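Long-range contacts in putative NADPH-dependent oxidoreductase (Desulfitobacterium hafniense DCB-2, PDB 3DB2), which is a putative NADPH-dependent oxidoreductase of the GFO/IDH/MocA family, probably using a Rossmann-fold domain to bind a nicotinamide cofactor for redox chemistry on an unidentified substrate: residues L13-Y24 with K42-Y50; R168-L179 with V211-T219. One frame throughout, in Å; residues are numbered along the deposited sequence. Where two conformers were deposited one is given.

Interaction 1 (L13-Y24 with K42-Y50); sequences LGRWAYVMADAY and KREKFGKRY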
loop_
_atom_site.group_PDB
_atom_site.type_symbol
_atom_site.label_atom_id
_atom_site.label_comp_id
_atom_site.label_asym_id
_atom_site.label_seq_id
_atom_site.Cartn_x
_atom_site.Cartn_y
_atom_site.Cartn_z
ATOM N N LEU C 13 -13.538 -7.897 32.980
ATOM C CA LEU C 13 -12.203 -7.928 33.610
ATOM C C LEU C 13 -11.321 -8.994 32.980
ATOM O O LEU C 13 -10.682 -9.796 33.666
ATOM C CB LEU C 13 -12.402 -8.106 35.103
ATOM C CG LEU C 13 -13.359 -7.102 35.758
ATOM C CD1 LEU C 13 -13.518 -7.429 37.230
ATOM C CD2 LEU C 13 -12.853 -5.683 35.584
ATOM N N GLY C 14 -11.278 -9.001 31.652
ATOM C CA GLY C 14 -10.325 -9.729 30.846
ATOM C C GLY C 14 -8.951 -9.092 30.831
ATOM O O GLY C 14 -8.561 -8.170 31.529
ATOM N N ARG C 15 -8.092 -9.615 29.981
ATOM C CA ARG C 15 -6.729 -9.180 29.749
ATOM C C ARG C 15 -6.652 -7.676 29.544
ATOM O O ARG C 15 -5.923 -6.998 30.248
ATOM C CB ARG C 15 -6.204 -9.927 28.499
ATOM N N TRP C 16 -7.400 -7.167 28.572
ATOM C CA TRP C 16 -7.333 -5.755 28.215
ATOM C C TRP C 16 -7.749 -4.895 29.393
ATOM O O TRP C 16 -7.200 -3.810 29.579
ATOM C CB TRP C 16 -8.186 -5.461 26.959
ATOM C CG TRP C 16 -7.854 -4.070 26.479
ATOM C CD1 TRP C 16 -8.708 -3.002 26.450
ATOM C CD2 TRP C 16 -6.587 -3.616 25.976
ATOM N NE1 TRP C 16 -8.044 -1.907 25.955
ATOM C CE2 TRP C 16 -6.746 -2.260 25.657
ATOM C CE3 TRP C 16 -5.342 -4.228 25.764
ATOM C CZ2 TRP C 16 -5.698 -1.501 25.135
ATOM C CZ3 TRP C 16 -4.291 -3.482 25.245
ATOM C CH2 TRP C 16 -4.502 -2.131 24.944
ATOM N N ALA C 17 -8.676 -5.347 30.248
ATOM C CA ALA C 17 -8.970 -4.554 31.436
ATOM C C ALA C 17 -7.773 -4.247 32.301
ATOM O O ALA C 17 -7.662 -3.194 32.923
ATOM C CB ALA C 17 -10.002 -5.305 32.283
ATOM N N TYR C 18 -6.833 -5.191 32.415
ATOM C CA TYR C 18 -5.633 -5.024 33.212
ATOM C C TYR C 18 -4.595 -4.125 32.516
ATOM O O TYR C 18 -3.884 -3.316 33.099
ATOM C CB TYR C 18 -5.020 -6.409 33.468
ATOM C CG TYR C 18 -5.791 -7.298 34.418
ATOM C CD1 TYR C 18 -6.973 -7.931 34.083
ATOM C CD2 TYR C 18 -5.308 -7.485 35.704
ATOM C CE1 TYR C 18 -7.659 -8.730 34.984
ATOM C CE2 TYR C 18 -5.975 -8.281 36.611
ATOM C CZ TYR C 18 -7.144 -8.907 36.252
ATOM O OH TYR C 18 -7.766 -9.692 37.201
ATOM N N VAL C 19 -4.450 -4.301 31.211
ATOM C CA VAL C 19 -3.572 -3.385 30.465
ATOM C C VAL C 19 -4.061 -1.956 30.659
ATOM O O VAL C 19 -3.205 -1.099 30.894
ATOM C CB VAL C 19 -3.522 -3.754 28.983
ATOM C CG1 VAL C 19 -2.792 -2.734 28.113
ATOM C CG2 VAL C 19 -2.831 -5.109 28.864
HETATM N N MSE C 20 -5.385 -1.761 30.580
HETATM C CA MSE C 20 -5.921 -0.406 30.752
HETATM C C MSE C 20 -5.594 0.103 32.147
HETATM O O MSE C 20 -5.036 1.195 32.280
HETATM C CB MSE C 20 -7.420 -0.341 30.469
HETATM C CG MSE C 20 -7.866 -0.420 29.010
HETATM SE SE MSE C 20 -6.952 0.843 27.812
HETATM C CE MSE C 20 -7.700 2.463 28.574
ATOM N N ALA C 21 -5.924 -0.682 33.179
ATOM C CA ALA C 21 -5.728 -0.215 34.549
ATOM C C ALA C 21 -4.260 0.004 34.883
ATOM O O ALA C 21 -3.904 0.913 35.631
ATOM C CB ALA C 21 -6.371 -1.215 35.517
ATOM N N ASP C 22 -3.374 -0.819 34.354
ATOM C CA ASP C 22 -1.946 -0.606 34.526
ATOM C C ASP C 22 -1.567 0.807 34.096
ATOM O O ASP C 22 -0.746 1.518 34.664
ATOM C CB ASP C 22 -1.176 -1.647 33.716
ATOM C CG ASP C 22 -1.114 -2.987 34.418
ATOM O OD1 ASP C 22 -1.628 -3.096 35.551
ATOM O OD2 ASP C 22 -0.566 -3.933 33.809
ATOM N N ALA C 23 -2.210 1.313 33.046
ATOM C CA ALA C 23 -1.928 2.704 32.668
ATOM C C ALA C 23 -2.735 3.719 33.451
ATOM O O ALA C 23 -2.165 4.683 33.994
ATOM C CB ALA C 23 -2.178 2.803 31.168
ATOM N N TYR C 24 -4.063 3.573 33.528
ATOM C CA TYR C 24 -4.882 4.693 34.009
ATOM C C TYR C 24 -4.761 4.849 35.520
ATOM O O TYR C 24 -5.027 5.947 36.032
ATOM C CB TYR C 24 -6.341 4.621 33.566
ATOM C CG TYR C 24 -7.245 3.507 33.984
ATOM C CD1 TYR C 24 -7.713 3.414 35.295
ATOM C CD2 TYR C 24 -7.646 2.531 33.089
ATOM C CE1 TYR C 24 -8.545 2.392 35.702
ATOM C CE2 TYR C 24 -8.484 1.491 33.480
ATOM C CZ TYR C 24 -8.925 1.444 34.795
ATOM O OH TYR C 24 -9.757 0.430 35.219
ATOM N N LYS C 42 -13.093 -13.619 38.443
ATOM C CA LYS C 42 -12.545 -12.488 37.672
ATOM C C LYS C 42 -12.592 -11.236 38.530
ATOM O O LYS C 42 -11.688 -10.396 38.535
ATOM C CB LYS C 42 -13.290 -12.358 36.357
ATOM C CG LYS C 42 -12.594 -12.938 35.139
ATOM C CD LYS C 42 -13.555 -13.155 33.995
ATOM C CE LYS C 42 -13.097 -14.181 32.983
ATOM N NZ LYS C 42 -13.935 -14.131 31.745
ATOM N N ARG C 43 -13.650 -11.041 39.323
ATOM C CA ARG C 43 -13.693 -9.823 40.133
ATOM C C ARG C 43 -12.701 -9.963 41.278
ATOM O O ARG C 43 -12.099 -8.990 41.726
ATOM C CB ARG C 43 -15.082 -9.553 40.688
ATOM C CG ARG C 43 -16.141 -9.341 39.618
ATOM C CD ARG C 43 -16.969 -10.583 39.365
ATOM N NE ARG C 43 -17.770 -10.968 40.526
ATOM C CZ ARG C 43 -19.016 -11.381 40.588
ATOM N NH1 ARG C 43 -19.775 -11.516 39.516
ATOM N NH2 ARG C 43 -19.499 -11.675 41.793
ATOM N N GLU C 44 -12.532 -11.198 41.744
ATOM C CA GLU C 44 -11.567 -11.500 42.800
ATOM C C GLU C 44 -10.190 -10.913 42.504
ATOM O O GLU C 44 -9.641 -10.091 43.237
ATOM C CB GLU C 44 -11.431 -13.027 42.902
ATOM C CG GLU C 44 -12.677 -13.709 43.429
ATOM C CD GLU C 44 -13.085 -13.277 44.824
ATOM O OE1 GLU C 44 -13.753 -14.086 45.520
ATOM O OE2 GLU C 44 -12.761 -12.146 45.249
ATOM N N LYS C 45 -9.621 -11.402 41.426
ATOM C CA LYS C 45 -8.253 -11.129 40.989
ATOM C C LYS C 45 -8.094 -9.638 40.765
ATOM O O LYS C 45 -7.203 -8.957 41.273
ATOM C CB LYS C 45 -8.046 -11.972 39.743
ATOM C CG LYS C 45 -6.664 -11.916 39.148
ATOM C CD LYS C 45 -6.404 -13.124 38.264
ATOM C CE LYS C 45 -5.228 -12.858 37.327
ATOM N NZ LYS C 45 -4.098 -12.165 38.011
ATOM N N PHE C 46 -9.008 -9.047 39.987
ATOM C CA PHE C 46 -8.847 -7.635 39.613
ATOM C C PHE C 46 -8.842 -6.733 40.826
ATOM O O PHE C 46 -7.956 -5.901 41.085
ATOM C CB PHE C 46 -9.975 -7.311 38.619
ATOM C CG PHE C 46 -9.803 -5.955 37.946
ATOM C CD1 PHE C 46 -10.335 -4.831 38.534
ATOM C CD2 PHE C 46 -9.108 -5.840 36.752
ATOM C CE1 PHE C 46 -10.202 -3.570 37.978
ATOM C CE2 PHE C 46 -8.959 -4.584 36.181
ATOM C CZ PHE C 46 -9.491 -3.464 36.794
ATOM N N GLY C 47 -9.876 -6.861 41.682
ATOM C CA GLY C 47 -9.970 -6.006 42.852
ATOM C C GLY C 47 -8.786 -6.124 43.773
ATOM O O GLY C 47 -8.378 -5.169 44.439
ATOM N N LYS C 48 -8.186 -7.312 43.852
ATOM C CA LYS C 48 -6.997 -7.435 44.722
ATOM C C LYS C 48 -5.813 -6.732 44.077
ATOM O O LYS C 48 -5.119 -5.910 44.672
ATOM C CB LYS C 48 -6.770 -8.922 44.970
ATOM C CG LYS C 48 -5.624 -9.249 45.909
ATOM C CD LYS C 48 -5.469 -10.755 46.117
ATOM N N ARG C 49 -5.577 -7.051 42.806
ATOM C CA ARG C 49 -4.515 -6.434 42.017
ATOM C C ARG C 49 -4.525 -4.922 42.122
ATOM O O ARG C 49 -3.519 -4.274 42.383
ATOM C CB ARG C 49 -4.695 -6.829 40.547
ATOM C CG ARG C 49 -3.705 -6.141 39.626
ATOM C CD ARG C 49 -2.322 -6.755 39.656
ATOM N NE ARG C 49 -1.869 -7.013 38.292
ATOM C CZ ARG C 49 -1.339 -6.095 37.492
ATOM N NH1 ARG C 49 -1.170 -4.838 37.890
ATOM N NH2 ARG C 49 -0.973 -6.471 36.269
ATOM N N TYR C 50 -5.689 -4.304 41.889
ATOM C CA TYR C 50 -5.740 -2.841 41.860
ATOM C C TYR C 50 -6.328 -2.330 43.151
ATOM O O TYR C 50 -6.477 -1.138 43.423
ATOM C CB TYR C 50 -6.516 -2.421 40.595
ATOM C CG TYR C 50 -5.812 -2.946 39.355
ATOM C CD1 TYR C 50 -4.637 -2.326 38.913
ATOM C CD2 TYR C 50 -6.276 -4.016 38.626
ATOM C CE1 TYR C 50 -3.970 -2.775 37.791
ATOM C CE2 TYR C 50 -5.614 -4.471 37.502
ATOM C CZ TYR C 50 -4.447 -3.841 37.093
ATOM O OH TYR C 50 -3.788 -4.287 35.972
HETATM O O HOH W 1 -9.917 -10.803 36.076
#
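With CG of F46 swung opposite its backbone nitrogen (chi1 -170°) and CG of Y18 opposite its carbonyl carbon (chi1 -71°), the two side chains run antiparallel alongside one another and meet as a T-shaped pair. F46 presents its edge to the face of Y18, CD2 lying 3.7 Å from Y18 CZ. A wholly apolar ring suits this place, for L13 CD2 sits 3.8 Å above the F46 centroid and Y50 CD2 covers the opposite face. The hydroxyl of Y18 passes beyond the ring contact and donates to a water 2.7 Å from OH, which in turn donates to L13 O and K42 O. Helices 15-24 and 40-50 follow adjacent parallel strands of a Rossmann sheet, and the axes of 15-24 and 42-50 run 12° apart, 11.5 Å at closest approach. G14, at the N-cap, and A17 are consistent with a Rossmann-type GxGxxA pattern, which in relatives lies at the dinucleotide. Farther along, A21 CB lies under the Y50 ring, 3.7 Å from its centroid, a spacing that suits a small methyl. Y50 OH donates to D22 OD1 at 2.5 Å from above the carboxylate plane, while R49 NH1 reaches the same OD1 at 3.0 Å on its syn side, completing a salt bridge. A phenylalanine in place of Y50 would probably leave D22 OD1 short of one of its two donors and the carboxylate freer to turn.

Interaction 2 (R168-L179 with V211-T219); sequences RGEPATAPGGPL and VENITVNQT
The flat amide of N213 is sandwiched: the P171 ring covers one face, its CG 3.7 Å from N213 OD1, and G177 CA lies over the other face. At the amide edge both N-H bonds of ND2 are used, almost in the amide plane. N213 ND2 reaches R168 O nearly straight (173°) at 3.1 Å and A174 O at 2.8 Å. A174 O also accepts from G177 N, closing a type II turn, and the two donors come from opposite faces of its plane. N213 OD1 accepts a hydrogen bond from a water that in turn accepts from G176 N, so asparagine, donor and acceptor at once, suits this buried place. The N217 amide repeats the theme, ND2 giving an in-plane bond of 2.9 Å to G176 O, which L179 N shares. Glycines allow the close approach. A side chain at G177 would run into I214 O, which instead meets G177 CA at 3.3 Å in a CA-H...O contact, a modest return for a buried carbonyl without a conventional partner. At G169, likewise, a CB would strike V211 CG1. Within this GFO/IDH/MocA C-terminal domain, T215 and V216 form a classic bulge opposite K205, N217 also bonds N202 and T233, and L179 touches both strand 228-234 and helix 324-343, while V216 and Q218 touch the second subunit.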
loop_
_atom_site.group_PDB
_atom_site.type_symbol
_atom_site.label_atom_id
_atom_site.label_comp_id
_atom_site.label_asym_id
_atom_site.label_seq_id
_atom_site.Cartn_x
_atom_site.Cartn_y
_atom_site.Cartn_z
ATOM N N ARG C 168 -12.511 -15.483 16.384
ATOM C CA ARG C 168 -11.985 -14.496 15.421
ATOM C C ARG C 168 -12.232 -15.005 14.012
ATOM O O ARG C 168 -12.152 -14.296 13.015
ATOM C CB ARG C 168 -10.508 -14.300 15.705
ATOM C CG ARG C 168 -10.180 -13.531 16.960
ATOM C CD ARG C 168 -8.688 -13.214 17.025
ATOM N NE ARG C 168 -8.336 -12.653 18.327
ATOM C CZ ARG C 168 -8.120 -13.331 19.442
ATOM N NH1 ARG C 168 -8.227 -14.657 19.425
ATOM N NH2 ARG C 168 -7.807 -12.687 20.562
ATOM N N GLY C 169 -12.553 -16.297 13.908
ATOM C CA GLY C 169 -12.856 -16.957 12.652
ATOM C C GLY C 169 -14.305 -16.880 12.236
ATOM O O GLY C 169 -14.718 -17.417 11.206
ATOM N N GLU C 170 -15.155 -16.198 13.012
ATOM C CA GLU C 170 -16.563 -16.090 12.693
ATOM C C GLU C 170 -16.845 -14.679 12.190
ATOM O O GLU C 170 -16.638 -13.693 12.893
ATOM C CB GLU C 170 -17.509 -16.369 13.866
ATOM C CG GLU C 170 -18.827 -15.615 13.707
ATOM C CD GLU C 170 -19.822 -16.239 12.752
ATOM O OE1 GLU C 170 -19.827 -17.479 12.588
ATOM O OE2 GLU C 170 -20.631 -15.488 12.153
ATOM N N PRO C 171 -17.308 -14.554 10.959
ATOM C CA PRO C 171 -17.592 -13.213 10.417
ATOM C C PRO C 171 -18.454 -12.308 11.276
ATOM O O PRO C 171 -18.187 -11.114 11.458
ATOM C CB PRO C 171 -18.362 -13.556 9.127
ATOM C CG PRO C 171 -17.776 -14.872 8.712
ATOM C CD PRO C 171 -17.573 -15.634 9.989
ATOM N N ALA C 172 -19.541 -12.810 11.850
ATOM C CA ALA C 172 -20.415 -11.949 12.642
ATOM C C ALA C 172 -19.694 -11.274 13.798
ATOM O O ALA C 172 -19.986 -10.152 14.219
ATOM C CB ALA C 172 -21.587 -12.749 13.213
ATOM N N THR C 173 -18.685 -11.930 14.378
ATOM C CA THR C 173 -18.005 -11.354 15.535
ATOM C C THR C 173 -16.783 -10.534 15.146
ATOM O O THR C 173 -16.334 -9.629 15.856
ATOM C CB THR C 173 -17.685 -12.562 16.441
ATOM O OG1 THR C 173 -16.889 -13.525 15.750
ATOM C CG2 THR C 173 -18.994 -13.280 16.761
ATOM N N ALA C 174 -16.193 -10.882 13.997
ATOM C CA ALA C 174 -15.006 -10.191 13.513
ATOM C C ALA C 174 -15.144 -9.907 12.022
ATOM O O ALA C 174 -14.557 -10.526 11.144
ATOM C CB ALA C 174 -13.775 -11.023 13.843
ATOM N N PRO C 175 -15.978 -8.952 11.665
ATOM C CA PRO C 175 -16.168 -8.642 10.247
ATOM C C PRO C 175 -14.856 -8.246 9.557
ATOM O O PRO C 175 -14.066 -7.419 9.998
ATOM C CB PRO C 175 -17.166 -7.492 10.288
ATOM C CG PRO C 175 -17.846 -7.605 11.608
ATOM C CD PRO C 175 -16.806 -8.119 12.565
ATOM N N GLY C 176 -14.630 -8.882 8.422
ATOM C CA GLY C 176 -13.464 -8.752 7.575
ATOM C C GLY C 176 -12.229 -9.283 8.252
ATOM O O GLY C 176 -11.088 -9.021 7.856
ATOM N N GLY C 177 -12.405 -10.074 9.319
ATOM C CA GLY C 177 -11.259 -10.640 10.017
ATOM C C GLY C 177 -10.387 -9.580 10.666
ATOM O O GLY C 177 -10.854 -8.869 11.564
ATOM N N PRO C 178 -9.137 -9.453 10.230
ATOM C CA PRO C 178 -8.259 -8.429 10.788
ATOM C C PRO C 178 -8.799 -7.032 10.493
ATOM O O PRO C 178 -8.400 -6.058 11.155
ATOM C CB PRO C 178 -6.904 -8.707 10.125
ATOM C CG PRO C 178 -7.274 -9.364 8.821
ATOM C CD PRO C 178 -8.452 -10.237 9.180
ATOM N N LEU C 179 -9.699 -6.893 9.529
ATOM C CA LEU C 179 -10.200 -5.529 9.250
ATOM C C LEU C 179 -10.828 -4.874 10.469
ATOM O O LEU C 179 -10.665 -3.675 10.731
ATOM C CB LEU C 179 -11.228 -5.625 8.141
ATOM C CG LEU C 179 -11.680 -4.383 7.403
ATOM C CD1 LEU C 179 -10.490 -3.485 7.104
ATOM C CD2 LEU C 179 -12.441 -4.819 6.161
ATOM N N VAL C 211 -9.592 -21.098 9.586
ATOM C CA VAL C 211 -10.873 -20.497 9.929
ATOM C C VAL C 211 -11.640 -20.088 8.667
ATOM O O VAL C 211 -11.021 -20.022 7.598
ATOM C CB VAL C 211 -10.757 -19.265 10.833
ATOM C CG1 VAL C 211 -10.288 -19.660 12.223
ATOM C CG2 VAL C 211 -9.813 -18.232 10.215
ATOM N N GLU C 212 -12.939 -19.843 8.832
ATOM C CA GLU C 212 -13.807 -19.527 7.702
ATOM C C GLU C 212 -13.808 -18.023 7.411
ATOM O O GLU C 212 -14.354 -17.531 6.422
ATOM C CB GLU C 212 -15.243 -19.966 7.949
ATOM C CG GLU C 212 -16.001 -19.130 8.963
ATOM C CD GLU C 212 -15.962 -19.764 10.349
ATOM O OE1 GLU C 212 -14.843 -20.123 10.803
ATOM O OE2 GLU C 212 -17.035 -19.893 10.983
ATOM N N ASN C 213 -13.202 -17.225 8.290
ATOM C CA ASN C 213 -13.261 -15.782 8.037
ATOM C C ASN C 213 -12.189 -15.309 7.049
ATOM O O ASN C 213 -11.182 -15.977 6.787
ATOM C CB ASN C 213 -13.104 -15.059 9.361
ATOM C CG ASN C 213 -13.858 -13.748 9.434
ATOM O OD1 ASN C 213 -14.462 -13.294 8.469
ATOM N ND2 ASN C 213 -13.810 -13.181 10.629
ATOM N N ILE C 214 -12.430 -14.118 6.506
ATOM C CA ILE C 214 -11.356 -13.389 5.784
ATOM C C ILE C 214 -10.156 -13.271 6.676
ATOM O O ILE C 214 -10.331 -12.999 7.890
ATOM C CB ILE C 214 -11.922 -12.009 5.358
ATOM C CG1 ILE C 214 -12.901 -12.134 4.190
ATOM C CG2 ILE C 214 -10.786 -11.041 5.092
ATOM C CD1 ILE C 214 -13.759 -10.926 3.887
ATOM N N THR C 215 -8.933 -13.458 6.201
ATOM C CA THR C 215 -7.746 -13.133 6.974
ATOM C C THR C 215 -6.783 -12.152 6.300
ATOM O O THR C 215 -5.785 -11.808 6.946
ATOM C CB THR C 215 -6.922 -14.377 7.343
ATOM O OG1 THR C 215 -6.463 -15.147 6.250
ATOM C CG2 THR C 215 -7.819 -15.356 8.126
ATOM N N VAL C 216 -7.111 -11.764 5.069
ATOM C CA VAL C 216 -6.264 -10.869 4.272
ATOM C C VAL C 216 -7.164 -9.930 3.478
ATOM O O VAL C 216 -8.037 -10.404 2.747
ATOM C CB VAL C 216 -5.353 -11.640 3.308
ATOM C CG1 VAL C 216 -4.585 -10.685 2.388
ATOM C CG2 VAL C 216 -4.367 -12.545 4.030
ATOM N N ASN C 217 -7.011 -8.634 3.664
ATOM C CA ASN C 217 -7.733 -7.610 2.973
ATOM C C ASN C 217 -6.728 -6.576 2.384
ATOM O O ASN C 217 -5.706 -6.326 3.000
ATOM C CB ASN C 217 -8.709 -6.781 3.787
ATOM C CG ASN C 217 -9.784 -7.602 4.488
ATOM O OD1 ASN C 217 -10.770 -7.964 3.878
ATOM N ND2 ASN C 217 -9.503 -7.809 5.770
ATOM N N GLN C 218 -7.116 -6.043 1.244
ATOM C CA GLN C 218 -6.540 -4.801 0.732
ATOM C C GLN C 218 -7.741 -3.903 0.400
ATOM O O GLN C 218 -8.592 -4.272 -0.391
ATOM C CB GLN C 218 -5.653 -5.060 -0.450
ATOM C CG GLN C 218 -4.350 -5.721 -0.009
ATOM C CD GLN C 218 -3.317 -5.868 -1.097
ATOM O OE1 GLN C 218 -3.660 -6.320 -2.194
ATOM N NE2 GLN C 218 -2.063 -5.502 -0.860
ATOM N N THR C 219 -7.748 -2.719 1.000
ATOM C CA THR C 219 -8.897 -1.833 0.928
ATOM C C THR C 219 -8.454 -0.477 0.359
ATOM O O THR C 219 -7.436 0.014 0.881
ATOM C CB THR C 219 -9.510 -1.588 2.318
ATOM O OG1 THR C 219 -9.745 -2.866 2.905
ATOM C CG2 THR C 219 -10.819 -0.840 2.169
HETATM O O HOH W 2 -15.802 -11.307 7.347
#

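Overall arrangement
Interaction 1 closes before interaction 2 opens along the chain, and the two belong to different domains. The first pairs helices 15-24 and 40-50 beside the parallel sheet of the N-terminal Rossmann domain; the second ties the turn leading into helix 178-181 to the loop before strand 216-223 and the strand's first residues, in the C-terminal domain's mixed sheet. Their centres are 28 Å apart, their nearest atoms about 9 Å, and they do not touch. Helix 302-316, late in the chain, packs on helix 15-24, while strand 216-223 reaches the second subunit. The division is consistent with one domain binding the cofactor and the other taking part in contact with the second subunit.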